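Local atomic coordinates of putative periplasmic protein (Bacteroides vulgatus ATCC 8482, PDB entry 3DUE), a protein that is of unknown function but belongs to a PepSY-like family of bacterial periplasmic proteins with a possible inhibitory role. Residues D41-K53 against F56-S70. Numbering follows the deposited sequence.
With CAC (cacodylate ion), chain B.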
# COMPACT_ATOMS: atom_id res chain seq x y z
N ASP A 41 -5.05 -9.94 15.12
CA ASP A 41 -4.77 -8.75 14.31
C ASP A 41 -5.78 -8.60 13.18
O ASP A 41 -6.02 -9.52 12.41
CB ASP A 41 -3.35 -8.79 13.75
CG ASP A 41 -2.31 -8.56 14.82
OD1 ASP A 41 -2.49 -7.65 15.67
OD2 ASP A 41 -1.30 -9.30 14.83
N LYS A 42 -6.42 -7.44 13.10
CA LYS A 42 -7.39 -7.24 12.06
C LYS A 42 -6.73 -6.41 11.02
O LYS A 42 -5.80 -5.63 11.33
CB LYS A 42 -8.64 -6.53 12.57
CG LYS A 42 -9.50 -7.36 13.51
CD LYS A 42 -10.59 -6.48 14.13
CE LYS A 42 -11.25 -7.18 15.29
NZ LYS A 42 -12.07 -6.27 16.18
N SER A 43 -7.16 -6.63 9.78
CA SER A 43 -6.71 -5.85 8.65
C SER A 43 -7.92 -5.63 7.74
O SER A 43 -8.92 -6.34 7.81
CB SER A 43 -5.55 -6.48 7.92
OG SER A 43 -5.90 -7.75 7.41
N TYR A 44 -7.80 -4.61 6.89
CA TYR A 44 -8.86 -4.22 5.98
C TYR A 44 -8.28 -4.17 4.57
O TYR A 44 -7.13 -3.78 4.42
CB TYR A 44 -9.34 -2.82 6.40
CG TYR A 44 -9.92 -2.80 7.78
CD1 TYR A 44 -11.26 -3.11 7.99
CD2 TYR A 44 -9.13 -2.48 8.89
CE1 TYR A 44 -11.78 -3.12 9.23
CE2 TYR A 44 -9.66 -2.46 10.15
CZ TYR A 44 -10.99 -2.80 10.32
OH TYR A 44 -11.57 -2.77 11.56
N ASP A 45 -9.04 -4.63 3.58
CA ASP A 45 -8.59 -4.61 2.18
C ASP A 45 -9.64 -3.96 1.33
O ASP A 45 -10.83 -4.16 1.58
CB ASP A 45 -8.26 -6.00 1.66
CG ASP A 45 -7.12 -6.66 2.47
OD1 ASP A 45 -7.43 -7.27 3.50
OD2 ASP A 45 -5.93 -6.59 2.05
N VAL A 46 -9.20 -3.11 0.40
CA VAL A 46 -10.06 -2.40 -0.54
C VAL A 46 -9.49 -2.54 -1.94
O VAL A 46 -8.27 -2.36 -2.13
CB VAL A 46 -10.18 -0.91 -0.18
CG1 VAL A 46 -10.97 -0.17 -1.23
CG2 VAL A 46 -10.86 -0.78 1.16
N ILE A 47 -10.32 -2.95 -2.90
CA ILE A 47 -9.93 -3.02 -4.30
C ILE A 47 -10.86 -2.12 -5.03
O ILE A 47 -12.10 -2.16 -4.82
CB ILE A 47 -9.94 -4.43 -4.94
CG1 ILE A 47 -9.11 -5.41 -4.12
CG2 ILE A 47 -9.39 -4.32 -6.38
CD1 ILE A 47 -9.16 -6.88 -4.58
N PHE A 48 -10.26 -1.28 -5.88
CA PHE A 48 -11.00 -0.36 -6.72
C PHE A 48 -11.38 -1.04 -8.03
O PHE A 48 -10.87 -2.14 -8.39
CB PHE A 48 -10.22 0.93 -7.00
CG PHE A 48 -9.81 1.69 -5.76
CD1 PHE A 48 -10.77 2.31 -4.95
CD2 PHE A 48 -8.47 1.83 -5.42
CE1 PHE A 48 -10.40 3.01 -3.81
CE2 PHE A 48 -8.10 2.51 -4.28
CZ PHE A 48 -9.06 3.13 -3.48
N THR A 49 -12.30 -0.42 -8.75
CA THR A 49 -12.77 -0.99 -10.03
C THR A 49 -11.68 -1.06 -11.13
O THR A 49 -11.76 -1.88 -12.01
CB THR A 49 -14.02 -0.30 -10.55
OG1 THR A 49 -13.74 1.09 -10.84
CG2 THR A 49 -15.15 -0.43 -9.53
N ASN A 50 -10.63 -0.27 -11.01
CA ASN A 50 -9.51 -0.33 -11.93
C ASN A 50 -8.47 -1.39 -11.55
O ASN A 50 -7.46 -1.54 -12.27
CB ASN A 50 -8.83 1.04 -12.09
CG ASN A 50 -7.98 1.42 -10.90
OD1 ASN A 50 -8.20 0.95 -9.78
ND2 ASN A 50 -6.99 2.28 -11.14
N GLY A 51 -8.70 -2.10 -10.44
CA GLY A 51 -7.82 -3.19 -10.01
C GLY A 51 -6.81 -2.79 -8.94
O GLY A 51 -6.13 -3.67 -8.38
N ASP A 52 -6.67 -1.48 -8.67
CA ASP A 52 -5.71 -1.00 -7.64
C ASP A 52 -6.23 -1.38 -6.25
O ASP A 52 -7.44 -1.43 -6.04
CB ASP A 52 -5.43 0.49 -7.80
CG ASP A 52 -4.53 0.77 -8.99
OD1 ASP A 52 -3.88 -0.18 -9.53
OD2 ASP A 52 -4.45 1.97 -9.35
N LYS A 53 -5.31 -1.76 -5.36
CA LYS A 53 -5.66 -2.35 -4.07
C LYS A 53 -4.92 -1.74 -2.91
O LYS A 53 -3.73 -1.45 -3.02
CB LYS A 53 -5.40 -3.88 -4.13
CG LYS A 53 -5.26 -4.59 -2.78
CD LYS A 53 -5.17 -6.06 -2.91
CE LYS A 53 -5.16 -6.81 -1.52
NZ LYS A 53 -4.18 -6.30 -0.56
N PHE A 56 -4.92 -2.09 4.97
CA PHE A 56 -4.73 -1.25 6.14
C PHE A 56 -4.67 -2.12 7.36
O PHE A 56 -5.26 -3.20 7.36
CB PHE A 56 -5.93 -0.34 6.34
CG PHE A 56 -6.23 0.58 5.17
CD1 PHE A 56 -5.59 1.80 5.07
CD2 PHE A 56 -7.19 0.24 4.20
CE1 PHE A 56 -5.86 2.65 4.06
CE2 PHE A 56 -7.46 1.07 3.17
CZ PHE A 56 -6.81 2.32 3.10
N ASP A 57 -3.98 -1.64 8.39
CA ASP A 57 -3.87 -2.37 9.64
C ASP A 57 -5.12 -2.13 10.46
O ASP A 57 -6.05 -1.48 9.97
CB ASP A 57 -2.56 -2.04 10.39
CG ASP A 57 -2.51 -0.61 10.95
OD1 ASP A 57 -3.51 0.13 10.96
OD2 ASP A 57 -1.41 -0.24 11.39
N LYS A 58 -5.14 -2.64 11.69
CA LYS A 58 -6.32 -2.55 12.57
C LYS A 58 -6.74 -1.12 12.93
O LYS A 58 -7.89 -0.90 13.37
CB LYS A 58 -6.09 -3.33 13.85
CG LYS A 58 -5.01 -2.76 14.75
CD LYS A 58 -4.72 -3.67 15.92
CE LYS A 58 -3.65 -3.05 16.82
NZ LYS A 58 -3.44 -3.80 18.11
N LYS A 59 -5.82 -0.18 12.77
CA LYS A 59 -6.06 1.23 13.04
C LYS A 59 -6.27 2.05 11.75
O LYS A 59 -6.40 3.27 11.81
CB LYS A 59 -4.92 1.80 13.87
CG LYS A 59 -4.78 1.09 15.23
CD LYS A 59 -3.80 1.80 16.07
CE LYS A 59 -3.18 0.93 17.08
NZ LYS A 59 -2.10 1.70 17.73
N GLY A 60 -6.34 1.37 10.60
CA GLY A 60 -6.58 2.03 9.32
C GLY A 60 -5.35 2.70 8.74
O GLY A 60 -5.49 3.60 7.91
N ILE A 61 -4.16 2.28 9.18
CA ILE A 61 -2.91 2.82 8.67
C ILE A 61 -2.45 1.85 7.55
O ILE A 61 -2.39 0.65 7.75
CB ILE A 61 -1.84 2.93 9.77
CG1 ILE A 61 -2.38 3.65 11.01
CG2 ILE A 61 -0.60 3.61 9.23
CD1 ILE A 61 -2.80 5.04 10.72
N TRP A 62 -2.14 2.39 6.38
CA TRP A 62 -1.85 1.54 5.23
C TRP A 62 -0.62 0.70 5.45
O TRP A 62 0.34 1.15 6.10
CB TRP A 62 -1.74 2.33 3.93
CG TRP A 62 -0.61 3.24 3.81
CD1 TRP A 62 -0.61 4.58 4.05
CD2 TRP A 62 0.71 2.91 3.34
NE1 TRP A 62 0.64 5.10 3.78
CE2 TRP A 62 1.46 4.09 3.36
CE3 TRP A 62 1.33 1.71 2.95
CZ2 TRP A 62 2.80 4.13 3.00
CZ3 TRP A 62 2.65 1.74 2.58
CH2 TRP A 62 3.38 2.95 2.60
N THR A 63 -0.75 -0.56 5.02
CA THR A 63 0.31 -1.58 4.98
C THR A 63 0.63 -2.00 3.55
O THR A 63 1.71 -2.52 3.29
CB THR A 63 -0.05 -2.78 5.86
OG1 THR A 63 -1.31 -3.32 5.44
CG2 THR A 63 -0.16 -2.34 7.29
N GLU A 64 -0.26 -1.74 2.61
CA GLU A 64 -0.04 -1.99 1.19
C GLU A 64 -0.79 -0.99 0.30
O GLU A 64 -1.98 -0.72 0.50
CB GLU A 64 -0.44 -3.43 0.80
CG GLU A 64 -0.16 -3.77 -0.65
CD GLU A 64 -0.53 -5.21 -1.03
OE1 GLU A 64 -0.57 -6.08 -0.16
OE2 GLU A 64 -0.76 -5.48 -2.22
N VAL A 65 -0.07 -0.45 -0.68
CA VAL A 65 -0.64 0.43 -1.71
C VAL A 65 -0.15 -0.21 -3.01
O VAL A 65 0.98 -0.02 -3.42
CB VAL A 65 -0.21 1.89 -1.56
CG1 VAL A 65 -0.81 2.76 -2.68
CG2 VAL A 65 -0.63 2.39 -0.21
N ASN A 66 -1.01 -1.02 -3.61
CA ASN A 66 -0.67 -1.79 -4.81
C ASN A 66 -1.38 -1.19 -6.01
O ASN A 66 -2.56 -1.53 -6.32
CB ASN A 66 -1.06 -3.24 -4.54
CG ASN A 66 -0.67 -4.17 -5.60
OD1 ASN A 66 -0.50 -3.80 -6.79
ND2 ASN A 66 -0.57 -5.44 -5.22
N CYS A 67 -0.66 -0.28 -6.68
CA CYS A 67 -1.16 0.43 -7.85
C CYS A 67 -0.57 -0.10 -9.15
O CYS A 67 -0.10 0.65 -9.99
CB CYS A 67 -0.94 1.95 -7.67
SG CYS A 67 -1.94 2.58 -6.35
N LYS A 68 -0.57 -1.43 -9.30
CA LYS A 68 0.05 -2.06 -10.48
C LYS A 68 -0.65 -1.70 -11.80
O LYS A 68 -0.10 -1.92 -12.86
CB LYS A 68 0.11 -3.60 -10.31
CG LYS A 68 -1.24 -4.29 -10.48
CD LYS A 68 -1.12 -5.84 -10.47
CE LYS A 68 -1.01 -6.44 -9.11
NZ LYS A 68 -2.26 -6.25 -8.36
N TYR A 69 -1.86 -1.13 -11.72
CA TYR A 69 -2.61 -0.73 -12.91
C TYR A 69 -2.50 0.76 -13.16
O TYR A 69 -3.10 1.27 -14.09
CB TYR A 69 -4.09 -1.14 -12.80
CG TYR A 69 -4.26 -2.61 -12.55
CD1 TYR A 69 -4.21 -3.52 -13.59
CD2 TYR A 69 -4.47 -3.09 -11.28
CE1 TYR A 69 -4.37 -4.89 -13.36
CE2 TYR A 69 -4.62 -4.43 -11.04
CZ TYR A 69 -4.57 -5.33 -12.08
OH TYR A 69 -4.70 -6.70 -11.85
N SER A 70 -1.77 1.47 -12.30
CA SER A 70 -1.53 2.92 -12.50
C SER A 70 -0.12 3.20 -11.91
O SER A 70 0.86 2.75 -12.48
CB SER A 70 -2.68 3.75 -11.92
OG SER A 70 -2.85 3.62 -10.51
AS CAC B . -5.94 -7.60 -8.42
O1 CAC B . -4.52 -7.30 -9.40
O2 CAC B . -5.80 -6.70 -6.92
C1 CAC B . -7.62 -7.01 -9.28
C2 CAC B . -5.96 -9.51 -7.99
O HOH W 1 -9.78 -2.62 13.70
O HOH W 2 -3.48 -3.89 -7.55
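Asp52 closes on the type I turn Cys67 to Ser70, which follows the last strand of an antiparallel meander, 41-48, 53-56 and 62-66, in this PepSY-like protein; the Tyr44-Phe56 and Lys53-Asn66 pairs lie within the meander. The Asp52 end is the tight one. The carboxylate of buried Asp52 uses both oxygens: OD1 takes the backbone N of Tyr69 on its syn lone pair (3.1 Å), and OD2 accepts a hydrogen bond from Ser70 OG (2.6 Å), also from the syn side, which fixes the rotation of the group. Next door, Lys53 and Asn66 form a hydrogen-bonded pair. Lys53 NZ lies between Asp45 OD2 (3.2 Å) and Glu64 OE1, the latter a long salt bridge, its chain extended until a bend at the last torsion (chi4 -51°). At the far end, two backbone bonds tie Tyr44 to Phe56, and Val46 CG2 lies at the edge of the Phe56 ring, 4.4 Å from CE2. Beyond them the contact loosens toward solvent around Lys42 and Lys58, where water 1 links Tyr44 OH to Lys58 O. On the exposed side of the Asp52 end, Tyr69 OH donates to cacodylate O1 at 2.5 Å, and Lys68 NZ grips the same oxygen at 2.7 Å.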